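Local coordinates for protein alginate lyase (Bacteroides ovatus, PDB 3NNB) that probably cleaves the polysaccharide alginate by beta-elimination, at residues L282-D287 with I346-A350. Sequence-based numbering, arbitrary orientation.
Sequences LGHMLD and ILRRA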
ATOM      1  N   LEU A 282      -5.014   8.772  -5.415  1.00  7.06           N
ATOM      2  CA  LEU A 282      -5.027   8.383  -6.836  1.00  6.97           C
ATOM      3  C   LEU A 282      -4.318   7.044  -7.060  1.00  7.71           C
ATOM      4  O   LEU A 282      -4.788   6.201  -7.854  1.00  7.59           O
ATOM      5  CB  LEU A 282      -4.387   9.469  -7.714  1.00  6.71           C
ATOM      6  CG  LEU A 282      -5.323  10.466  -8.351  1.00 11.17           C
ATOM      7  CD1 LEU A 282      -4.521  11.685  -8.841  1.00 11.81           C
ATOM      8  CD2 LEU A 282      -6.154   9.758  -9.484  1.00 10.67           C
ATOM      9  N   GLY A 283      -3.188   6.830  -6.394  1.00  7.93           N
ATOM     10  CA  GLY A 283      -2.477   5.544  -6.529  1.00  7.52           C
ATOM     11  C   GLY A 283      -3.326   4.357  -6.032  1.00  6.98           C
ATOM     12  O   GLY A 283      -3.311   3.281  -6.624  1.00  8.87           O
ATOM     13  N   HIS A 284      -4.075   4.564  -4.966  1.00  6.51           N
ATOM     14  CA  HIS A 284      -4.955   3.542  -4.428  1.00  6.64           C
ATOM     15  C   HIS A 284      -6.171   3.314  -5.342  1.00  7.00           C
ATOM     16  O   HIS A 284      -6.657   2.175  -5.485  1.00  7.87           O
ATOM     17  CB  HIS A 284      -5.371   3.865  -3.015  1.00  6.46           C
ATOM     18  CG  HIS A 284      -4.215   3.930  -2.080  1.00  9.18           C
ATOM     19  ND1 HIS A 284      -4.279   4.602  -0.875  1.00  7.60           N
ATOM     20  CD2 HIS A 284      -2.946   3.475  -2.203  1.00  8.28           C
ATOM     21  CE1 HIS A 284      -3.095   4.515  -0.282  1.00  8.88           C
ATOM     22  NE2 HIS A 284      -2.274   3.824  -1.055  1.00  9.01           N
HETATM   23  N   MSE A 285      -6.641   4.386  -5.980  1.00  6.67           N
HETATM   24  CA  MSE A 285      -7.670   4.257  -7.010  1.00  7.23           C
HETATM   25  C   MSE A 285      -7.170   3.347  -8.136  1.00  8.14           C
HETATM   26  O   MSE A 285      -7.882   2.477  -8.592  1.00  7.55           O
HETATM   27  CB  MSE A 285      -8.077   5.605  -7.597  1.00  6.62           C
HETATM   28  CG  MSE A 285      -8.765   6.514  -6.584  1.00  8.23           C
HETATM   29 SE   MSE A 285      -9.009   8.281  -7.286  0.75  4.82          SE
HETATM   30  CE  MSE A 285      -9.689   9.180  -5.700  1.00 13.46           C
ATOM     31  N   LEU A 286      -5.956   3.595  -8.590  1.00  7.62           N
ATOM     32  CA  LEU A 286      -5.338   2.794  -9.645  1.00  6.86           C
ATOM     33  C   LEU A 286      -5.063   1.367  -9.234  1.00  6.99           C
ATOM     34  O   LEU A 286      -5.187   0.450 -10.043  1.00  7.95           O
ATOM     35  CB  LEU A 286      -4.112   3.494 -10.224  1.00  7.39           C
ATOM     36  CG  LEU A 286      -4.386   4.833 -10.923  1.00  7.27           C
ATOM     37  CD1 LEU A 286      -3.117   5.653 -11.229  1.00  9.51           C
ATOM     38  CD2 LEU A 286      -5.108   4.590 -12.261  1.00 13.05           C
ATOM     39  N   ASP A 287      -4.714   1.151  -7.964  1.00  5.98           N
ATOM     40  CA  ASP A 287      -4.621  -0.208  -7.444  1.00  6.07           C
ATOM     41  C   ASP A 287      -5.978  -0.918  -7.559  1.00  7.50           C
ATOM     42  O   ASP A 287      -6.028  -2.053  -7.995  1.00  8.27           O
ATOM     43  CB  ASP A 287      -4.222  -0.201  -5.948  1.00  5.99           C
ATOM     44  CG  ASP A 287      -2.756   0.119  -5.721  1.00  8.31           C
ATOM     45  OD1 ASP A 287      -1.901   0.003  -6.614  1.00  8.75           O
ATOM     46  OD2 ASP A 287      -2.464   0.553  -4.576  1.00 11.27           O
ATOM     47  N   ILE A 346       2.237   7.999 -11.441  1.00  9.00           N
ATOM     48  CA  ILE A 346       0.786   7.943 -11.561  1.00  8.16           C
ATOM     49  C   ILE A 346       0.386   7.978 -13.042  1.00  8.84           C
ATOM     50  O   ILE A 346      -0.516   7.231 -13.460  1.00  9.02           O
ATOM     51  CB  ILE A 346       0.107   9.090 -10.735  1.00  8.71           C
ATOM     52  CG1 ILE A 346       0.295   8.857  -9.217  1.00  8.27           C
ATOM     53  CG2 ILE A 346      -1.378   9.267 -11.068  1.00  9.56           C
ATOM     54  CD1 ILE A 346      -0.402   7.592  -8.607  1.00  9.57           C
ATOM     55  N   LEU A 347       1.023   8.868 -13.823  1.00  9.33           N
ATOM     56  CA  LEU A 347       0.698   9.011 -15.231  1.00 10.49           C
ATOM     57  C   LEU A 347       1.043   7.770 -16.064  1.00  8.63           C
ATOM     58  O   LEU A 347       0.250   7.349 -16.889  1.00 10.00           O
ATOM     59  CB  LEU A 347       1.352  10.254 -15.821  1.00  8.41           C
ATOM     60  CG  LEU A 347       0.808  11.574 -15.305  1.00 12.67           C
ATOM     61  CD1 LEU A 347       1.469  12.688 -16.086  1.00 14.90           C
ATOM     62  CD2 LEU A 347      -0.720  11.679 -15.414  1.00 16.47           C
ATOM     63  N   ARG A 348       2.188   7.150 -15.786  1.00  9.79           N
ATOM     64  CA  ARG A 348       2.510   5.834 -16.379  1.00  9.62           C
ATOM     65  C   ARG A 348       1.422   4.806 -16.115  1.00 11.33           C
ATOM     66  O   ARG A 348       0.958   4.121 -17.020  1.00 11.42           O
ATOM     67  CB  ARG A 348       3.820   5.331 -15.776  1.00  9.50           C
ATOM     68  CG  ARG A 348       4.212   3.898 -16.099  1.00 10.16           C
ATOM     69  CD  ARG A 348       4.497   3.610 -17.582  1.00 12.65           C
ATOM     70  NE  ARG A 348       5.645   4.346 -18.102  1.00 10.71           N
ATOM     71  CZ  ARG A 348       6.922   3.939 -18.097  1.00 13.16           C
ATOM     72  NH1 ARG A 348       7.304   2.779 -17.583  1.00 11.87           N
ATOM     73  NH2 ARG A 348       7.845   4.724 -18.607  1.00 12.99           N
ATOM     74  N   ARG A 349       0.986   4.726 -14.867  1.00  9.12           N
ATOM     75  CA  ARG A 349      -0.001   3.733 -14.479  0.70 10.31           C
ATOM     76  C   ARG A 349      -1.343   4.005 -15.128  1.00 10.88           C
ATOM     77  O   ARG A 349      -2.014   3.072 -15.600  1.00 10.23           O
ATOM     78  CB  ARG A 349      -0.085   3.682 -12.960  0.70  9.86           C
ATOM     79  CG  ARG A 349       1.231   3.242 -12.344  0.70  7.89           C
ATOM     80  CD  ARG A 349       1.325   3.571 -10.875  0.70 19.90           C
ATOM     81  NE  ARG A 349       0.328   2.866 -10.094  0.70 15.43           N
ATOM     82  CZ  ARG A 349       0.129   3.063  -8.773  0.70 11.95           C
ATOM     83  NH1 ARG A 349       0.876   3.926  -8.047  0.70 14.50           N
ATOM     84  NH2 ARG A 349      -0.799   2.359  -8.186  0.70 12.67           N
ATOM     85  N   ALA A 350      -1.750   5.264 -15.159  1.00 10.01           N
ATOM     86  CA  ALA A 350      -3.030   5.651 -15.799  1.00 10.78           C
ATOM     87  C   ALA A 350      -3.035   5.332 -17.300  1.00  9.77           C
ATOM     88  O   ALA A 350      -4.079   4.988 -17.872  1.00  9.81           O
ATOM     89  CB  ALA A 350      -3.314   7.169 -15.564  1.00 10.12           C
TER
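Two helices of this largely alpha-helical lyase, 274-293 and 336-351, pack here at a shallow angle: the axes of segments 282-287 and 346-350 approach to 10.5 Å and run 24° from parallel, consistent with the alpha/alpha-toroid fold expected of its six-hairpin clan. Leu286 loses the most surface (79 Å²). Its CA-to-CB bond points toward the partner helix, and Leu286 CD1 lies 3.8 Å from Ile346 O, 4.0 Å from Ile346 CG2 and 4.0 Å from Arg349 CB, so the methyl sits between side chains one turn apart. Ile346 (61 Å²) packs against the backbone of the other helix, Ile346 CD1 lying 3.6 Å from Gly283 CA and 4.5 Å from Leu282 CB. Leu314 of helix 310-317 touches both Leu282 and Ile346, continuing the apolar packing onto a third helix. Arg349 (70 Å²) extends across the gap and forms a salt bridge, Arg349 NH2 to Asp287 OD1 at 3.0 Å, with Asp287 OD1 at the guanidinium edge, near its plane; Arg349 NH2 also lies 3.1 Å from Gly283 O. Asp287 OD2 is hydrogen-bonded to Tyr169 OH, so the carboxylate has a partner on each oxygen. Apolar packing and an ion pair between a buried aspartate and a partly exposed arginine thus join the same two helices.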